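Local coordinates for putative polysaccharide biosynthesis protein with aminopeptidase-like domain (Clostridium acetobutylicum, PDB 3K9T) that binds one zinc ion per subunit and probably acts in the biosynthesis of modified polysaccharides, with no peptidase activity expected despite its aminopeptidase-like domain, at residues Val276-Met281 with Asp407-Ser412; Tyr346-Tyr351 with Glu415-Lys420. One frame throughout, in Å; residues are numbered along the deposited sequence.

Contact 1: residues Val276-Met281 with Asp407-Ser412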
ATOM      1  N   VAL A 276      -6.942  14.434  12.945  1.00 20.88           N
ATOM      2  CA  VAL A 276      -6.476  13.913  14.236  1.00 24.83           C
ATOM      3  C   VAL A 276      -5.129  13.159  14.113  1.00 23.98           C
ATOM      4  O   VAL A 276      -4.268  13.328  14.959  1.00 20.24           O
ATOM      5  CB  VAL A 276      -7.543  13.035  14.964  1.00 25.32           C
ATOM      6  CG1 VAL A 276      -6.902  12.335  16.189  1.00 10.27           C
ATOM      7  CG2 VAL A 276      -8.762  13.919  15.362  1.00 19.84           C
ATOM      8  N   GLU A 277      -4.930  12.364  13.063  1.00 24.37           N
ATOM      9  CA  GLU A 277      -3.670  11.591  12.981  1.00 26.32           C
ATOM     10  C   GLU A 277      -2.482  12.519  12.708  1.00 26.26           C
ATOM     11  O   GLU A 277      -1.406  12.275  13.204  1.00 26.07           O
ATOM     12  CB  GLU A 277      -3.766  10.459  11.969  1.00 25.91           C
ATOM     13  CG  GLU A 277      -4.835   9.404  12.341  1.00 32.36           C
ATOM     14  CD  GLU A 277      -5.223   8.542  11.158  1.00 35.65           C
ATOM     15  OE1 GLU A 277      -4.312   8.162  10.395  1.00 33.36           O
ATOM     16  OE2 GLU A 277      -6.427   8.248  10.985  1.00 24.24           O
ATOM     17  N   LYS A 278      -2.717  13.620  11.990  1.00 25.13           N
ATOM     18  CA  LYS A 278      -1.681  14.602  11.711  1.00 24.25           C
ATOM     19  C   LYS A 278      -1.292  15.390  12.955  1.00 23.92           C
ATOM     20  O   LYS A 278      -0.112  15.725  13.130  1.00 22.65           O
ATOM     21  CB  LYS A 278      -2.123  15.560  10.586  1.00 26.84           C
ATOM     22  CG  LYS A 278      -0.996  16.430   9.983  1.00 25.85           C
ATOM     23  CD  LYS A 278       0.173  15.580   9.455  1.00 28.08           C
ATOM     24  CE  LYS A 278       1.111  16.423   8.616  1.00 26.21           C
ATOM     25  NZ  LYS A 278       2.471  15.855   8.504  1.00 23.95           N
ATOM     26  N   VAL A 279      -2.267  15.689  13.822  1.00 24.15           N
ATOM     27  CA  VAL A 279      -1.964  16.335  15.105  1.00 22.17           C
ATOM     28  C   VAL A 279      -1.124  15.378  15.984  1.00 25.53           C
ATOM     29  O   VAL A 279      -0.053  15.764  16.510  1.00 26.79           O
ATOM     30  CB  VAL A 279      -3.234  16.822  15.838  1.00 24.75           C
ATOM     31  CG1 VAL A 279      -2.892  17.280  17.236  1.00 10.50           C
ATOM     32  CG2 VAL A 279      -3.985  17.966  15.026  1.00 17.86           C
ATOM     33  N   LEU A 280      -1.554  14.122  16.093  1.00 26.19           N
ATOM     34  CA  LEU A 280      -0.821  13.124  16.911  1.00 27.10           C
ATOM     35  C   LEU A 280       0.608  12.901  16.427  1.00 27.64           C
ATOM     36  O   LEU A 280       1.584  12.845  17.227  1.00 26.50           O
ATOM     37  CB  LEU A 280      -1.573  11.786  16.946  1.00 26.30           C
ATOM     38  CG  LEU A 280      -2.936  11.830  17.684  1.00 25.97           C
ATOM     39  CD1 LEU A 280      -3.712  10.549  17.413  1.00 20.30           C
ATOM     40  CD2 LEU A 280      -2.769  12.084  19.217  1.00 19.25           C
HETATM   41  N   MSE A 281       0.733  12.797  15.109  1.00 27.40           N
HETATM   42  CA  MSE A 281       2.016  12.530  14.462  1.00 27.11           C
HETATM   43  C   MSE A 281       3.123  13.526  14.906  1.00 27.73           C
HETATM   44  O   MSE A 281       4.304  13.167  15.079  1.00 24.83           O
HETATM   45  CB  MSE A 281       1.793  12.595  12.960  1.00 27.03           C
HETATM   46  CG  MSE A 281       3.025  12.368  12.140  1.00 35.81           C
HETATM   47 SE   MSE A 281       2.580  12.374  10.239  0.75 25.38          SE
HETATM   48  CE  MSE A 281       0.975  11.202  10.236  1.00 18.26           C
ATOM     49  N   ASP A 407      -3.444  18.619   3.185  1.00 15.51           N
ATOM     50  CA  ASP A 407      -2.857  17.846   2.083  1.00 22.45           C
ATOM     51  C   ASP A 407      -1.375  18.136   1.935  1.00 17.27           C
ATOM     52  O   ASP A 407      -0.558  17.229   1.738  1.00 28.68           O
ATOM     53  CB  ASP A 407      -3.568  18.150   0.762  1.00 26.91           C
ATOM     54  CG  ASP A 407      -4.982  17.559   0.687  1.00 26.23           C
ATOM     55  OD1 ASP A 407      -5.312  16.577   1.408  1.00 35.55           O
ATOM     56  OD2 ASP A 407      -5.765  18.084  -0.131  1.00 28.48           O
ATOM     57  N   ILE A 408      -1.033  19.409   2.054  1.00 24.39           N
ATOM     58  CA  ILE A 408       0.333  19.861   1.865  1.00 21.14           C
ATOM     59  C   ILE A 408       1.146  19.393   3.085  1.00 28.64           C
ATOM     60  O   ILE A 408       2.267  18.876   2.941  1.00 20.99           O
ATOM     61  CB  ILE A 408       0.360  21.406   1.597  1.00 13.79           C
ATOM     62  CG1 ILE A 408      -0.432  21.746   0.319  1.00 23.54           C
ATOM     63  CG2 ILE A 408       1.774  21.947   1.453  1.00 21.74           C
ATOM     64  CD1 ILE A 408      -0.842  23.223   0.218  1.00 12.02           C
ATOM     65  N   ALA A 409       0.562  19.508   4.273  1.00 19.89           N
ATOM     66  CA  ALA A 409       1.253  19.076   5.479  1.00 24.79           C
ATOM     67  C   ALA A 409       1.560  17.591   5.364  1.00 33.31           C
ATOM     68  O   ALA A 409       2.669  17.162   5.668  1.00 11.95           O
ATOM     69  CB  ALA A 409       0.438  19.360   6.706  1.00 17.16           C
ATOM     70  N   TYR A 410       0.583  16.809   4.916  1.00 15.98           N
ATOM     71  CA  TYR A 410       0.804  15.366   4.726  1.00 24.21           C
ATOM     72  C   TYR A 410       1.876  15.068   3.686  1.00 18.61           C
ATOM     73  O   TYR A 410       2.836  14.380   4.009  1.00 23.05           O
ATOM     74  CB  TYR A 410      -0.474  14.602   4.369  1.00 16.73           C
ATOM     75  CG  TYR A 410      -1.153  13.983   5.574  1.00 20.65           C
ATOM     76  CD1 TYR A 410      -0.745  12.760   6.083  1.00 24.96           C
ATOM     77  CD2 TYR A 410      -2.213  14.617   6.194  1.00 16.01           C
ATOM     78  CE1 TYR A 410      -1.376  12.199   7.202  1.00 28.39           C
ATOM     79  CE2 TYR A 410      -2.853  14.067   7.274  1.00 21.24           C
ATOM     80  CZ  TYR A 410      -2.430  12.877   7.797  1.00 25.08           C
ATOM     81  OH  TYR A 410      -3.107  12.368   8.890  1.00 22.88           O
ATOM     82  N   LYS A 411       1.733  15.583   2.461  1.00 25.61           N
ATOM     83  CA  LYS A 411       2.740  15.331   1.388  1.00 13.26           C
ATOM     84  C   LYS A 411       4.152  15.810   1.788  1.00 20.68           C
ATOM     85  O   LYS A 411       5.131  15.120   1.548  1.00 25.90           O
ATOM     86  CB  LYS A 411       2.315  15.958   0.051  1.00 34.38           C
ATOM     87  CG  LYS A 411       3.247  15.660  -1.123  1.00 26.71           C
ATOM     88  CD  LYS A 411       2.734  14.544  -2.044  1.00 54.66           C
ATOM     89  CE  LYS A 411       2.122  15.116  -3.316  1.00 62.66           C
ATOM     90  NZ  LYS A 411       1.438  14.083  -4.134  1.00 86.37           N
ATOM     91  N   SER A 412       4.246  16.980   2.404  1.00 22.48           N
ATOM     92  CA  SER A 412       5.539  17.518   2.840  1.00 14.06           C
ATOM     93  C   SER A 412       6.120  16.791   4.059  1.00 21.27           C
ATOM     94  O   SER A 412       7.295  16.944   4.393  1.00 21.89           O
ATOM     95  CB  SER A 412       5.403  19.032   3.177  1.00 20.56           C
ATOM     96  OG  SER A 412       4.670  19.286   4.378  1.00 28.89           O
TER
HETATM   97  O   HOH W   1      -3.372   9.654   8.367  1.00 40.87           O
HETATM   98  O   HOH W   2       2.857  13.731   6.441  1.00 30.05           O

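Contact 2: residues Tyr346-Tyr351 with Glu415-Lys420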
ATOM      1  N   TYR A 346      -7.363  18.200  21.817  1.00 24.53           N
ATOM      2  CA  TYR A 346      -8.660  18.520  21.261  1.00 35.19           C
ATOM      3  C   TYR A 346      -8.629  19.933  20.703  1.00 19.20           C
ATOM      4  O   TYR A 346      -9.129  20.169  19.604  1.00 27.86           O
ATOM      5  CB  TYR A 346      -9.806  18.338  22.302  1.00 21.08           C
ATOM      6  CG  TYR A 346     -10.445  16.948  22.313  1.00 24.30           C
ATOM      7  CD1 TYR A 346      -9.819  15.863  22.911  1.00 22.51           C
ATOM      8  CD2 TYR A 346     -11.706  16.735  21.758  1.00 22.17           C
ATOM      9  CE1 TYR A 346     -10.430  14.604  22.930  1.00 23.63           C
ATOM     10  CE2 TYR A 346     -12.322  15.488  21.770  1.00 24.28           C
ATOM     11  CZ  TYR A 346     -11.682  14.422  22.340  1.00 24.62           C
ATOM     12  OH  TYR A 346     -12.293  13.174  22.356  1.00 15.44           O
ATOM     13  N   LEU A 347      -8.061  20.885  21.443  1.00 27.53           N
ATOM     14  CA  LEU A 347      -7.983  22.261  20.938  1.00 34.07           C
ATOM     15  C   LEU A 347      -7.142  22.352  19.645  1.00 24.88           C
ATOM     16  O   LEU A 347      -7.457  23.132  18.732  1.00 25.29           O
ATOM     17  CB  LEU A 347      -7.443  23.210  22.023  1.00 23.97           C
ATOM     18  CG  LEU A 347      -8.376  23.533  23.202  1.00 42.14           C
ATOM     19  CD1 LEU A 347      -7.793  24.641  24.045  1.00 17.89           C
ATOM     20  CD2 LEU A 347      -9.769  23.937  22.709  1.00 10.08           C
ATOM     21  N   GLU A 348      -6.072  21.560  19.574  1.00 33.11           N
ATOM     22  CA  GLU A 348      -5.189  21.558  18.392  1.00 26.26           C
ATOM     23  C   GLU A 348      -5.916  20.960  17.196  1.00 23.69           C
ATOM     24  O   GLU A 348      -5.749  21.398  16.042  1.00 19.95           O
ATOM     25  CB  GLU A 348      -3.911  20.759  18.665  1.00 30.29           C
ATOM     26  CG  GLU A 348      -2.805  20.969  17.607  1.00 27.03           C
ATOM     27  CD  GLU A 348      -2.378  22.406  17.502  1.00 26.23           C
ATOM     28  OE1 GLU A 348      -2.338  23.080  18.556  1.00 30.60           O
ATOM     29  OE2 GLU A 348      -2.081  22.874  16.376  1.00 24.76           O
ATOM     30  N   VAL A 349      -6.699  19.922  17.479  1.00 23.28           N
ATOM     31  CA  VAL A 349      -7.555  19.353  16.473  1.00 20.04           C
ATOM     32  C   VAL A 349      -8.488  20.434  15.929  1.00 15.40           C
ATOM     33  O   VAL A 349      -8.582  20.581  14.705  1.00 24.49           O
ATOM     34  CB  VAL A 349      -8.308  18.136  16.993  1.00 29.21           C
ATOM     35  CG1 VAL A 349      -9.474  17.764  16.071  1.00 19.93           C
ATOM     36  CG2 VAL A 349      -7.332  16.995  17.146  1.00 21.36           C
ATOM     37  N   ILE A 350      -9.123  21.198  16.832  1.00 23.02           N
ATOM     38  CA  ILE A 350     -10.111  22.217  16.463  1.00 23.66           C
ATOM     39  C   ILE A 350      -9.433  23.339  15.709  1.00 29.31           C
ATOM     40  O   ILE A 350      -9.942  23.778  14.684  1.00 23.52           O
ATOM     41  CB  ILE A 350     -10.920  22.747  17.677  1.00 26.75           C
ATOM     42  CG1 ILE A 350     -11.894  21.659  18.173  1.00 20.31           C
ATOM     43  CG2 ILE A 350     -11.674  24.008  17.295  1.00 16.54           C
ATOM     44  CD1 ILE A 350     -12.606  21.916  19.553  1.00 16.64           C
ATOM     45  N   TYR A 351      -8.274  23.776  16.191  1.00 23.20           N
ATOM     46  CA  TYR A 351      -7.453  24.739  15.444  1.00 22.69           C
ATOM     47  C   TYR A 351      -7.189  24.223  14.017  1.00 26.40           C
ATOM     48  O   TYR A 351      -7.271  24.985  13.075  1.00 25.60           O
ATOM     49  CB  TYR A 351      -6.116  24.988  16.159  1.00 31.76           C
ATOM     50  CG  TYR A 351      -5.133  25.881  15.410  1.00 18.33           C
ATOM     51  CD1 TYR A 351      -4.321  25.377  14.381  1.00 17.50           C
ATOM     52  CD2 TYR A 351      -4.998  27.219  15.740  1.00 15.42           C
ATOM     53  CE1 TYR A 351      -3.424  26.197  13.713  1.00 23.70           C
ATOM     54  CE2 TYR A 351      -4.086  28.054  15.073  1.00 32.80           C
ATOM     55  CZ  TYR A 351      -3.300  27.536  14.071  1.00 32.52           C
ATOM     56  OH  TYR A 351      -2.417  28.355  13.410  1.00 22.62           O
ATOM     57  N   GLU A 415       4.742  19.476   9.914  1.00 22.26           N
ATOM     58  CA  GLU A 415       3.729  19.800  10.872  1.00 30.48           C
ATOM     59  C   GLU A 415       2.725  20.846  10.332  1.00 26.51           C
ATOM     60  O   GLU A 415       3.075  21.768   9.602  1.00 25.46           O
ATOM     61  CB  GLU A 415       4.422  20.301  12.128  1.00 26.31           C
ATOM     62  CG  GLU A 415       3.554  20.263  13.335  1.00 45.59           C
ATOM     63  CD  GLU A 415       3.083  21.601  13.695  1.00 69.17           C
ATOM     64  OE1 GLU A 415       3.977  22.464  13.816  1.00 51.58           O
ATOM     65  OE2 GLU A 415       1.852  21.774  13.868  1.00 31.26           O
ATOM     66  N   PHE A 416       1.471  20.698  10.728  1.00 28.22           N
ATOM     67  CA  PHE A 416       0.410  21.505  10.177  1.00 21.94           C
ATOM     68  C   PHE A 416       0.605  23.002  10.402  1.00 20.33           C
ATOM     69  O   PHE A 416       0.491  23.777   9.464  1.00 28.08           O
ATOM     70  CB  PHE A 416      -0.962  21.057  10.699  1.00 22.96           C
ATOM     71  CG  PHE A 416      -2.116  21.889  10.135  1.00 32.82           C
ATOM     72  CD1 PHE A 416      -2.663  21.608   8.909  1.00 18.63           C
ATOM     73  CD2 PHE A 416      -2.603  22.979  10.827  1.00 18.38           C
ATOM     74  CE1 PHE A 416      -3.685  22.381   8.407  1.00 26.85           C
ATOM     75  CE2 PHE A 416      -3.614  23.762  10.328  1.00 40.95           C
ATOM     76  CZ  PHE A 416      -4.149  23.476   9.123  1.00 19.89           C
ATOM     77  N   ARG A 417       0.900  23.431  11.624  1.00 19.28           N
ATOM     78  CA  ARG A 417       1.098  24.861  11.848  1.00 30.91           C
ATOM     79  C   ARG A 417       2.199  25.485  10.994  1.00 14.78           C
ATOM     80  O   ARG A 417       2.115  26.638  10.629  1.00 23.02           O
ATOM     81  CB  ARG A 417       1.341  25.161  13.305  1.00 21.96           C
ATOM     82  CG  ARG A 417       0.127  24.918  14.170  1.00 23.99           C
ATOM     83  CD  ARG A 417       0.104  25.878  15.303  1.00 29.75           C
ATOM     84  NE  ARG A 417      -0.944  25.572  16.266  1.00 29.87           N
ATOM     85  CZ  ARG A 417      -1.540  26.482  17.036  1.00 23.70           C
ATOM     86  NH1 ARG A 417      -1.219  27.777  16.938  1.00 40.50           N
ATOM     87  NH2 ARG A 417      -2.471  26.093  17.902  1.00 37.88           N
ATOM     88  N   ARG A 418       3.232  24.723  10.677  1.00 29.34           N
ATOM     89  CA  ARG A 418       4.312  25.227   9.824  1.00 20.44           C
ATOM     90  C   ARG A 418       3.809  25.604   8.428  1.00 16.19           C
ATOM     91  O   ARG A 418       4.170  26.637   7.841  1.00 21.37           O
ATOM     92  CB  ARG A 418       5.350  24.141   9.680  1.00 23.61           C
ATOM     93  CG  ARG A 418       6.678  24.645   9.357  1.00 48.85           C
ATOM     94  CD  ARG A 418       7.678  23.540   9.427  1.00 36.41           C
ATOM     95  NE  ARG A 418       8.810  23.937   8.627  1.00 81.50           N
ATOM     96  CZ  ARG A 418       9.713  23.110   8.137  1.00 43.12           C
ATOM     97  NH1 ARG A 418       9.608  21.813   8.370  1.00 42.30           N
ATOM     98  NH2 ARG A 418      10.721  23.601   7.405  1.00 37.50           N
ATOM     99  N   ILE A 419       2.958  24.736   7.911  1.00 23.66           N
ATOM    100  CA  ILE A 419       2.316  24.954   6.643  1.00 20.06           C
ATOM    101  C   ILE A 419       1.372  26.148   6.740  1.00 26.04           C
ATOM    102  O   ILE A 419       1.375  26.990   5.871  1.00 20.89           O
ATOM    103  CB  ILE A 419       1.605  23.675   6.190  1.00 14.18           C
ATOM    104  CG1 ILE A 419       2.653  22.538   6.031  1.00 33.86           C
ATOM    105  CG2 ILE A 419       0.809  23.939   4.938  1.00 18.81           C
ATOM    106  CD1 ILE A 419       3.841  22.879   5.174  1.00 12.94           C
ATOM    107  N   LYS A 420       0.619  26.234   7.830  1.00 23.02           N
ATOM    108  CA  LYS A 420      -0.377  27.281   8.025  1.00 28.48           C
ATOM    109  C   LYS A 420       0.240  28.666   8.062  1.00 20.34           C
ATOM    110  O   LYS A 420      -0.217  29.606   7.394  1.00 22.20           O
ATOM    111  CB  LYS A 420      -1.131  27.011   9.334  1.00 22.69           C
ATOM    112  CG  LYS A 420      -2.406  27.817   9.517  1.00 23.71           C
ATOM    113  CD  LYS A 420      -2.149  29.202  10.110  1.00 26.30           C
ATOM    114  CE  LYS A 420      -3.447  29.867  10.538  1.00 29.62           C
ATOM    115  NZ  LYS A 420      -3.240  31.293  10.897  1.00 23.33           N
TER

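Contact 1: residues Val276-Met281 with Asp407-Ser412
K278 lays its aliphatic chain over one face of the Y410 ring, with CD 4.0 Å from the ring centroid and only 10° off the normal, a CH-pi contact. The two side chains run past each other in opposite directions, the tyrosine hydroxyl ending near the lysine backbone and the lysine amine ending at the tyrosine's helix. A bend at chi2 (56°) turns CD over the ring. Beyond it, NZ donates to A409 O at 3.1 Å, standing above the carbonyl plane instead of within it, while CE packs on A409 CB at 3.6 Å. H282 NE2 and M414 O also bond to this amine, so polar partners from both sides hold the lysine end between the helices. Any cation-pi attraction from NZ is weak at best, since NZ stands 5.2 Å from the Y410 ring centroid. At the other end of the tyrosine, OH donates to K274 O and accepts from a water 2.8 Å away. That water also donates to E277 OE1, whose carboxylate forms a salt bridge with R264. The selenomethionine M281 approaches Y410 CE1 with its CE at 4.0 Å. Here helix 271-282 of the aminopeptidase-like region meets helix 405-412 of the permutated winged helix-turn-helix at 48°, their short axes 11.2 Å apart. Helix 271-282 itself rests on strands 260-263 and 287-290 and on helix 336-355, whereas helix 405-412 leans through I408 on helix 389-398.

Contact 2: residues Tyr346-Tyr351 with Glu415-Lys420
E348 carries its CG anti to the backbone N (chi1 -167°) and R417 carries its own CG anti to the carbonyl carbon (chi1 -68°); each chain then bends at chi2, and carboxylate and guanidinium meet tip to tip. The arginine grips side-on. R417 NE gives a nearly straight bond, 2.9 Å long, to the syn lone pair of E348 OE2, and R417 NH2 reaches E348 OE1 at 3.1 Å, its partner tilted somewhat from the guanidinium plane. The same guanidinium lies flat on Y351, centres 3.5 Å apart and planes at 7°, with CZ over the middle of the ring: a stacked cation-pi pair. Its third nitrogen, NH1, sits 3.4 Å from Y351 CE2 and bonds outward to N6 and Y421. Around the tyrosine, K420 crosses at about a right angle, its CE 3.4 Å from Y351 OH, and Y351 CE1 comes to the edge of the F416 ring, 4.2 Å from F416 CE2. E3 accepts from Y351 OH and also pairs with K420 NZ, whose other salt-bridge partner is D424. At the start of helix 416-428, E415 is the N-cap, its OE2 taking the R417 backbone N at 2.9 Å. Across these two segments, this buried meeting of helix 336-355 with the winged helix-turn-helix uses one arginine in two ways, on a carboxylate at its edge and on an aromatic face. Together the two fix the plane of the guanidinium, and its positive charge would be expected to favour the ionised form of E348 despite E415 nearby.

In the fold
Both contacts join the aminopeptidase-like region to the permutated winged helix-turn-helix, well away from the zinc site. They use neighbouring helices on each side: 271-282 packs on 336-355 through V276, V279, E348 and V349, while helices 405-412 and 416-428 follow one another in the chain and touch through A409, S412 and I419. With centres about 9 Å apart, the pair forms one interface. Contact 1 is partly buried, with an exposed edge at M281, and relies on aliphatic-over-ring packing, a backbone carbonyl and a bridging water. Contact 2 is buried and more strongly charged. In each, a basic chain overlies a tyrosine: the lysine comes from the aminopeptidase-like region, the arginine from the winged helix-turn-helix.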